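Local coordinates for protein aspartate aminotransferase, mitochondrial (Trypanosoma brucei brucei, PDB 4W5K) that probably catalyses pyridoxal-phosphate-dependent transfer of an amino group between L-aspartate and 2-oxoglutarate, as a homodimer, at residues Ala318-Arg323 with Thr382-Val387; Met210-Phe215 with Val344-Tyr349. The protein carries 1 engineered substitution. All coordinates share one frame; numbering follows the deposited sequence.

Interaction 1. Residues Ala318-Arg323 with Thr382-Val387; sequences AEVRKR and TNVEYV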
ATOM      1  N   ALA A 318      25.232  18.277  -0.485  1.00 22.85           N
ATOM      2  CA  ALA A 318      26.641  18.327  -0.882  1.00 23.94           C
ATOM      3  C   ALA A 318      27.418  19.404  -0.119  1.00 27.95           C
ATOM      4  O   ALA A 318      28.551  19.182   0.287  1.00 26.36           O
ATOM      5  CB  ALA A 318      26.760  18.567  -2.388  1.00 26.84           C
ATOM      6  N   GLU A 319      26.811  20.573   0.063  1.00 24.55           N
ATOM      7  CA  GLU A 319      27.509  21.688   0.685  1.00 28.93           C
ATOM      8  C   GLU A 319      27.700  21.441   2.181  1.00 29.18           C
ATOM      9  O   GLU A 319      28.718  21.826   2.740  1.00 29.61           O
ATOM     10  CB  GLU A 319      26.762  23.008   0.447  1.00 31.00           C
ATOM     11  CG  GLU A 319      27.573  24.275   0.763  1.00 46.85           C
ATOM     12  CD  GLU A 319      27.620  24.618   2.248  1.00 56.99           C
ATOM     13  OE1 GLU A 319      28.651  25.171   2.708  1.00 58.87           O
ATOM     14  OE2 GLU A 319      26.624  24.351   2.954  1.00 58.87           O
ATOM     15  N   VAL A 320      26.743  20.793   2.835  1.00 27.21           N
ATOM     16  CA  VAL A 320      26.914  20.573   4.265  1.00 30.78           C
ATOM     17  C   VAL A 320      27.960  19.469   4.533  1.00 26.57           C
ATOM     18  O   VAL A 320      28.674  19.530   5.540  1.00 27.42           O
ATOM     19  CB  VAL A 320      25.572  20.255   4.976  1.00 31.42           C
ATOM     20  CG1 VAL A 320      25.173  18.796   4.829  1.00 29.51           C
ATOM     21  CG2 VAL A 320      25.671  20.645   6.443  1.00 37.33           C
ATOM     22  N   ARG A 321      28.066  18.490   3.637  1.00 22.45           N
ATOM     23  CA  ARG A 321      29.192  17.534   3.668  1.00 24.90           C
ATOM     24  C   ARG A 321      30.535  18.272   3.579  1.00 27.43           C
ATOM     25  O   ARG A 321      31.474  18.034   4.386  1.00 25.04           O
ATOM     26  CB  ARG A 321      29.071  16.507   2.525  1.00 23.52           C
ATOM     27  CG  ARG A 321      27.988  15.437   2.734  1.00 20.33           C
ATOM     28  CD  ARG A 321      27.844  14.572   1.491  1.00 22.14           C
ATOM     29  NE  ARG A 321      27.003  13.395   1.673  1.00 21.86           N
ATOM     30  CZ  ARG A 321      27.418  12.250   2.211  1.00 23.63           C
ATOM     31  NH1 ARG A 321      28.666  12.143   2.658  1.00 20.75           N
ATOM     32  NH2 ARG A 321      26.596  11.201   2.295  1.00 23.15           N
ATOM     33  N   LYS A 322      30.630  19.184   2.609  1.00 24.65           N
ATOM     34  CA  LYS A 322      31.867  19.934   2.382  1.00 28.23           C
ATOM     35  C   LYS A 322      32.201  20.810   3.590  1.00 27.74           C
ATOM     36  O   LYS A 322      33.368  20.950   3.983  1.00 28.74           O
ATOM     37  CB  LYS A 322      31.734  20.776   1.102  1.00 26.91           C
ATOM     38  CG  LYS A 322      32.913  21.693   0.774  1.00 33.86           C
ATOM     39  CD  LYS A 322      32.764  22.245  -0.634  1.00 35.42           C
ATOM     40  CE  LYS A 322      33.950  23.110  -1.038  1.00 41.71           C
ATOM     41  NZ  LYS A 322      33.533  24.527  -1.225  1.00 43.60           N
ATOM     42  N   ARG A 323      31.164  21.409   4.175  1.00 25.73           N
ATOM     43  CA  ARG A 323      31.330  22.262   5.353  1.00 29.34           C
ATOM     44  C   ARG A 323      31.772  21.456   6.577  1.00 29.25           C
ATOM     45  O   ARG A 323      32.622  21.923   7.347  1.00 29.38           O
ATOM     46  CB  ARG A 323      30.022  23.004   5.657  1.00 31.17           C
ATOM     47  CG  ARG A 323      30.058  23.853   6.936  1.00 34.80           C
ATOM     48  CD  ARG A 323      30.551  25.251   6.670  1.00 42.49           C
ATOM     49  NE  ARG A 323      30.587  26.062   7.890  1.00 44.97           N
ATOM     50  CZ  ARG A 323      29.548  26.738   8.375  1.00 45.09           C
ATOM     51  NH1 ARG A 323      28.379  26.698   7.751  1.00 44.26           N
ATOM     52  NH2 ARG A 323      29.676  27.459   9.486  1.00 42.73           N
ATOM     53  N   THR A 382      23.043  25.834  11.455  1.00 42.06           N
ATOM     54  CA  THR A 382      22.995  26.160  12.885  1.00 45.18           C
ATOM     55  C   THR A 382      23.625  25.104  13.796  1.00 46.19           C
ATOM     56  O   THR A 382      23.799  25.351  14.985  1.00 49.75           O
ATOM     57  CB  THR A 382      21.542  26.401  13.379  1.00 52.73           C
ATOM     58  OG1 THR A 382      20.850  25.155  13.504  1.00 47.19           O
ATOM     59  CG2 THR A 382      20.785  27.305  12.421  1.00 54.68           C
ATOM     60  N   ASN A 383      23.980  23.936  13.265  1.00 42.13           N
ATOM     61  CA  ASN A 383      24.568  22.919  14.130  1.00 39.78           C
ATOM     62  C   ASN A 383      25.864  22.293  13.609  1.00 41.19           C
ATOM     63  O   ASN A 383      26.470  21.474  14.298  1.00 42.16           O
ATOM     64  CB  ASN A 383      23.550  21.805  14.421  1.00 44.12           C
ATOM     65  CG  ASN A 383      23.086  21.056  13.165  1.00 42.68           C
ATOM     66  OD1 ASN A 383      23.790  20.995  12.145  1.00 40.87           O
ATOM     67  ND2 ASN A 383      21.900  20.456  13.252  1.00 40.20           N
ATOM     68  N   VAL A 384      26.282  22.662  12.402  1.00 38.64           N
ATOM     69  CA  VAL A 384      27.408  21.971  11.780  1.00 38.19           C
ATOM     70  C   VAL A 384      28.705  22.286  12.526  1.00 38.53           C
ATOM     71  O   VAL A 384      29.605  21.452  12.606  1.00 39.15           O
ATOM     72  CB  VAL A 384      27.536  22.316  10.271  1.00 37.08           C
ATOM     73  CG1 VAL A 384      27.940  23.755  10.058  1.00 40.34           C
ATOM     74  CG2 VAL A 384      28.520  21.359   9.576  1.00 33.24           C
ATOM     75  N   GLU A 385      28.793  23.466  13.123  1.00 42.20           N
ATOM     76  CA  GLU A 385      29.995  23.808  13.863  1.00 41.85           C
ATOM     77  C   GLU A 385      30.106  22.979  15.140  1.00 42.92           C
ATOM     78  O   GLU A 385      31.185  22.474  15.463  1.00 43.19           O
ATOM     79  CB  GLU A 385      30.021  25.303  14.168  1.00 45.41           C
ATOM     80  CG  GLU A 385      30.381  26.141  12.940  1.00 47.29           C
ATOM     81  CD  GLU A 385      29.988  27.602  13.073  1.00 53.26           C
ATOM     82  OE1 GLU A 385      28.810  27.890  13.380  1.00 50.56           O
ATOM     83  OE2 GLU A 385      30.867  28.465  12.867  1.00 57.46           O
ATOM     84  N   TYR A 386      28.986  22.816  15.836  1.00 44.53           N
ATOM     85  CA  TYR A 386      28.920  22.053  17.084  1.00 46.31           C
ATOM     86  C   TYR A 386      29.251  20.580  16.842  1.00 45.81           C
ATOM     87  O   TYR A 386      30.014  19.960  17.592  1.00 41.94           O
ATOM     88  CB  TYR A 386      27.527  22.198  17.720  1.00 48.84           C
ATOM     89  CG  TYR A 386      27.269  21.300  18.920  1.00 50.00           C
ATOM     90  CD1 TYR A 386      27.828  21.588  20.159  1.00 53.29           C
ATOM     91  CD2 TYR A 386      26.458  20.173  18.812  1.00 47.27           C
ATOM     92  CE1 TYR A 386      27.593  20.775  21.255  1.00 54.38           C
ATOM     93  CE2 TYR A 386      26.224  19.352  19.904  1.00 48.82           C
ATOM     94  CZ  TYR A 386      26.795  19.661  21.125  1.00 54.73           C
ATOM     95  OH  TYR A 386      26.563  18.855  22.222  1.00 56.31           O
ATOM     96  N   VAL A 387      28.665  20.024  15.788  1.00 41.64           N
ATOM     97  CA  VAL A 387      28.863  18.621  15.472  1.00 37.67           C
ATOM     98  C   VAL A 387      30.309  18.361  15.066  1.00 37.16           C
ATOM     99  O   VAL A 387      30.889  17.356  15.470  1.00 41.59           O
ATOM    100  CB  VAL A 387      27.920  18.162  14.363  1.00 34.83           C
ATOM    101  CG1 VAL A 387      28.323  16.784  13.859  1.00 34.35           C
ATOM    102  CG2 VAL A 387      26.483  18.142  14.888  1.00 35.99           C
TER
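Arg323, on the long helix 300-331, lays its guanidinium across the side chain of Val384, in the first turn of the C-terminal helix 384-395. Val384 CG1 sits over the centre of one guanidinium face, 3.7 Å above its plane, and is 3.8 Å from Arg323 NH1. The aliphatic part of the arginine joins in, with Arg323 CG 3.8 Å from Val384 CG1. Arg323 starts with CG anti to the backbone N and then bends at chi2 (89°), which turns the guanidinium over the valine instead of letting the chain run straight on. Deeper in the interface Val320, one helical turn earlier, touches Val384 through CG2 of each residue at 4.3 Å, a loose apolar contact. Val384 CG2 also meets Arg323 CG, so its two methyls share the arginine stem. Outside this apolar patch Glu385 swings its extended chain toward the arginine, bringing CD to 3.6 Å from Arg323 NH2. The carboxylate and guanidinium planes are 61° apart, and the salt bridge from Arg323 NH2 to Glu385 OE2 is long, at 3.7 Å. The stronger polar partner of Arg323 is Glu327, which pairs with NE from the next turn of the same helix. Leu379 packs on Val320 from the loop ahead of helix 384-395. The chemistry is thus mixed: the two buried valines join the helices on the inner side, and the arginine lies over Val384 toward solvent, where Glu385 and Glu327 supply an acidic setting that would probably stabilise its charge without a tight ion pair between the helices.

Interaction 2. Residues Met210-Phe215 with Val344-Tyr349; sequences MAYQGF and VGMMAY. With PLP (pyridoxal-5'-phosphate), chain C.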
ATOM      1  N   MET A 210      16.517   2.239  -7.464  1.00 14.55           N
ATOM      2  CA  MET A 210      16.751   3.656  -7.774  1.00 16.06           C
ATOM      3  C   MET A 210      15.845   4.517  -6.904  1.00 15.98           C
ATOM      4  O   MET A 210      14.740   4.905  -7.321  1.00 15.84           O
ATOM      5  CB  MET A 210      16.486   3.961  -9.257  1.00 15.48           C
ATOM      6  CG  MET A 210      16.886   5.417  -9.620  1.00 20.81           C
ATOM      7  SD  MET A 210      16.924   5.753 -11.384  1.00 22.39           S
ATOM      8  CE  MET A 210      15.188   5.619 -11.779  1.00 26.22           C
ATOM      9  N   ALA A 211      16.311   4.788  -5.692  1.00 16.44           N
ATOM     10  CA  ALA A 211      15.480   5.498  -4.714  1.00 18.42           C
ATOM     11  C   ALA A 211      15.715   7.000  -4.731  1.00 16.69           C
ATOM     12  O   ALA A 211      14.949   7.721  -4.109  1.00 17.90           O
ATOM     13  CB  ALA A 211      15.740   4.935  -3.277  1.00 16.23           C
ATOM     14  N   TYR A 212      16.758   7.478  -5.424  1.00 16.78           N
ATOM     15  CA  TYR A 212      17.153   8.881  -5.314  1.00 17.57           C
ATOM     16  C   TYR A 212      17.493   9.542  -6.643  1.00 15.20           C
ATOM     17  O   TYR A 212      18.358  10.397  -6.680  1.00 19.78           O
ATOM     18  CB  TYR A 212      18.368   9.018  -4.366  1.00 17.18           C
ATOM     19  CG  TYR A 212      18.096   8.448  -2.995  1.00 18.67           C
ATOM     20  CD1 TYR A 212      17.323   9.157  -2.089  1.00 18.32           C
ATOM     21  CD2 TYR A 212      18.603   7.197  -2.612  1.00 17.76           C
ATOM     22  CE1 TYR A 212      17.039   8.654  -0.834  1.00 21.43           C
ATOM     23  CE2 TYR A 212      18.319   6.670  -1.353  1.00 18.94           C
ATOM     24  CZ  TYR A 212      17.523   7.414  -0.472  1.00 21.23           C
ATOM     25  OH  TYR A 212      17.223   6.932   0.778  1.00 21.83           O
ATOM     26  N   GLN A 213      16.802   9.181  -7.716  1.00 16.82           N
ATOM     27  CA  GLN A 213      17.055   9.838  -9.007  1.00 18.28           C
ATOM     28  C   GLN A 213      16.845  11.352  -8.912  1.00 20.52           C
ATOM     29  O   GLN A 213      15.784  11.803  -8.482  1.00 20.58           O
ATOM     30  CB  GLN A 213      16.152   9.278 -10.102  1.00 18.34           C
ATOM     31  CG  GLN A 213      16.581   9.775 -11.504  1.00 18.13           C
ATOM     32  CD  GLN A 213      15.547   9.524 -12.583  1.00 21.23           C
ATOM     33  OE1 GLN A 213      14.490   8.955 -12.321  1.00 21.69           O
ATOM     34  NE2 GLN A 213      15.846   9.954 -13.813  1.00 19.48           N
ATOM     35  N   GLY A 214      17.849  12.137  -9.311  1.00 15.71           N
ATOM     36  CA  GLY A 214      17.726  13.590  -9.244  1.00 19.28           C
ATOM     37  C   GLY A 214      18.025  14.150  -7.866  1.00 23.80           C
ATOM     38  O   GLY A 214      18.713  15.162  -7.745  1.00 22.66           O
ATOM     39  N   PHE A 215      17.492  13.506  -6.829  1.00 22.02           N
ATOM     40  CA  PHE A 215      17.823  13.859  -5.452  1.00 22.17           C
ATOM     41  C   PHE A 215      19.328  13.703  -5.186  1.00 22.73           C
ATOM     42  O   PHE A 215      19.958  14.550  -4.538  1.00 21.23           O
ATOM     43  CB  PHE A 215      16.990  12.989  -4.468  1.00 19.47           C
ATOM     44  CG  PHE A 215      17.198  13.345  -3.023  1.00 20.44           C
ATOM     45  CD1 PHE A 215      18.206  12.746  -2.286  1.00 22.08           C
ATOM     46  CD2 PHE A 215      16.402  14.320  -2.408  1.00 18.39           C
ATOM     47  CE1 PHE A 215      18.432  13.089  -0.957  1.00 27.33           C
ATOM     48  CE2 PHE A 215      16.618  14.674  -1.082  1.00 23.67           C
ATOM     49  CZ  PHE A 215      17.620  14.064  -0.346  1.00 26.86           C
ATOM     50  N   VAL A 344      27.892  10.438  -1.647  1.00 19.21           N
ATOM     51  CA  VAL A 344      26.769  11.138  -2.269  1.00 21.11           C
ATOM     52  C   VAL A 344      25.454  10.833  -1.541  1.00 18.49           C
ATOM     53  O   VAL A 344      25.141   9.681  -1.271  1.00 19.60           O
ATOM     54  CB  VAL A 344      26.640  10.726  -3.766  1.00 24.40           C
ATOM     55  CG1 VAL A 344      25.393  11.324  -4.425  1.00 21.23           C
ATOM     56  CG2 VAL A 344      27.911  11.099  -4.532  1.00 26.81           C
ATOM     57  N   GLY A 345      24.698  11.887  -1.226  1.00 20.24           N
ATOM     58  CA  GLY A 345      23.352  11.709  -0.703  1.00 21.07           C
ATOM     59  C   GLY A 345      23.232  11.927   0.795  1.00 20.31           C
ATOM     60  O   GLY A 345      24.196  12.362   1.466  1.00 22.49           O
ATOM     61  N   MET A 346      22.052  11.596   1.323  1.00 21.55           N
ATOM     62  CA  MET A 346      21.706  11.918   2.707  1.00 25.33           C
ATOM     63  C   MET A 346      22.416  11.089   3.755  1.00 22.35           C
ATOM     64  O   MET A 346      22.492  11.502   4.901  1.00 27.51           O
ATOM     65  CB  MET A 346      20.197  11.742   2.930  1.00 31.64           C
ATOM     66  CG  MET A 346      19.381  12.878   2.453  1.00 36.86           C
ATOM     67  SD  MET A 346      17.707  12.645   3.082  1.00 27.80           S
ATOM     68  CE  MET A 346      17.030  11.407   1.958  1.00 29.53           C
ATOM     69  N   MET A 347      22.908   9.911   3.376  1.00 20.75           N
ATOM     70  CA  MET A 347      23.526   9.006   4.345  1.00 20.55           C
ATOM     71  C   MET A 347      25.014   8.905   4.165  1.00 21.83           C
ATOM     72  O   MET A 347      25.494   8.700   3.044  1.00 20.80           O
ATOM     73  CB  MET A 347      22.941   7.597   4.231  1.00 19.74           C
ATOM     74  CG  MET A 347      21.468   7.540   4.381  1.00 23.67           C
ATOM     75  SD  MET A 347      21.054   8.028   6.057  1.00 30.40           S
ATOM     76  CE  MET A 347      19.272   8.040   5.933  1.00 41.01           C
ATOM     77  N   ALA A 348      25.752   9.047   5.264  1.00 22.26           N
ATOM     78  CA  ALA A 348      27.210   8.988   5.193  1.00 19.56           C
ATOM     79  C   ALA A 348      27.762   7.949   6.154  1.00 24.09           C
ATOM     80  O   ALA A 348      27.428   7.967   7.332  1.00 23.12           O
ATOM     81  CB  ALA A 348      27.815  10.373   5.506  1.00 23.84           C
ATOM     82  N   TYR A 349      28.613   7.045   5.670  1.00 23.48           N
ATOM     83  CA  TYR A 349      29.356   6.219   6.615  1.00 22.06           C
ATOM     84  C   TYR A 349      30.566   7.061   7.043  1.00 18.84           C
ATOM     85  O   TYR A 349      31.480   7.290   6.262  1.00 23.93           O
ATOM     86  CB  TYR A 349      29.771   4.868   6.009  1.00 24.18           C
ATOM     87  CG  TYR A 349      28.970   3.675   6.557  1.00 21.39           C
ATOM     88  CD1 TYR A 349      29.590   2.454   6.818  1.00 26.72           C
ATOM     89  CD2 TYR A 349      27.601   3.781   6.808  1.00 23.46           C
ATOM     90  CE1 TYR A 349      28.867   1.353   7.310  1.00 26.15           C
ATOM     91  CE2 TYR A 349      26.878   2.699   7.313  1.00 25.36           C
ATOM     92  CZ  TYR A 349      27.520   1.493   7.565  1.00 27.71           C
ATOM     93  OH  TYR A 349      26.784   0.419   8.053  1.00 31.18           O
TER
HETATM   94  N1  PLP C 500      15.615   1.583  -1.204  0.88 19.62           N
HETATM   95  C2  PLP C 500      16.523   2.461  -0.661  0.88 20.42           C
HETATM   96  C2A PLP C 500      17.963   2.304  -1.029  0.88 15.88           C
HETATM   97  C3  PLP C 500      16.105   3.469   0.208  0.88 18.73           C
HETATM   98  O3  PLP C 500      16.994   4.341   0.774  0.88 22.99           O
HETATM   99  C4  PLP C 500      14.759   3.590   0.523  0.88 23.74           C
HETATM  100  C4A PLP C 500      14.314   4.816   1.271  0.88 32.47           C
HETATM  101  O4A PLP C 500      14.521   4.878   2.486  0.88 36.77           O
HETATM  102  C5  PLP C 500      13.836   2.702  -0.027  0.88 25.13           C
HETATM  103  C6  PLP C 500      14.270   1.708  -0.906  0.88 24.08           C
HETATM  104  C5A PLP C 500      12.358   2.796   0.325  0.88 25.39           C
HETATM  105  O4P PLP C 500      11.751   3.861  -0.351  0.88 19.87           O
HETATM  106  P   PLP C 500      10.216   4.111  -0.284  0.88 15.20           P
HETATM  107  O1P PLP C 500       9.880   5.033   0.849  0.88 19.75           O
HETATM  108  O2P PLP C 500       9.490   2.797  -0.130  0.88 13.41           O
HETATM  109  O3P PLP C 500       9.881   4.754  -1.610  0.88 20.06           O
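Tyr212 OH and the 3-oxygen, O3, of PLP share a hydrogen bond of 2.6 Å, and O3 approaches the tyrosine ring at its edge, near the ring plane. From segment 344-349, Met346 reaches the same ring, its CE lying 3.9 Å from Tyr212 CE1. Tyr212 is thus met by the cofactor at its hydroxyl and obliquely by the methionine methyl. Ala211 touches both partners of the hydrogen bond: its CB lies over one face of the Tyr212 ring, displaced toward the rim, and also rests on a face of the pyridine ring, 3.7 Å from PLP C2. Phe215 receives Met346 edge-on, with Met346 CG in the plane of the phenyl ring and 3.5 Å from Phe215 CZ. The sulfur makes a Met-aromatic contact, SD standing 4.9 Å from the centroid of the Phe215 ring in an oblique position, 66° off the ring normal. Because the methionine bends at chi3 (-79°), CE folds back to 3.6 Å from Phe215 CZ and touches both aromatic side chains, which Met346 crosses at about right angles. Met313 of helix 300-331 also packs on Phe215, and the Met346 backbone bonds to that of Val376. All three touching side chains are buried. Asn181, Ser242, Arg253, Thr101 and Gly100 bond the cofactor as well, together with Tyr62 of the second subunit. A tyrosine bonded to O3 of the cofactor, carried by the loop after a central-sheet strand, is characteristic of the PLP site of aspartate aminotransferases of fold type I.

From the N terminus the chain first reaches 210-215, after strand 205-210 of the central sheet, then 318-323 on helix 300-331, then 344-349, and last 382-387 at the start of the C-terminal helix. Interaction 2 closes a loop of 128 residues and interaction 1 one of 58; the segments alternate, so the two loops cross. Their centres are about 17 Å apart, yet Arg321 joins them directly: from the helix of interaction 1 its NH2 probably hydrogen-bonds Gly345 O, 2.8 Å away, in interaction 2. Together they connect the cofactor-binding sheet, strand 347-349, the long helix and the C-terminal helix.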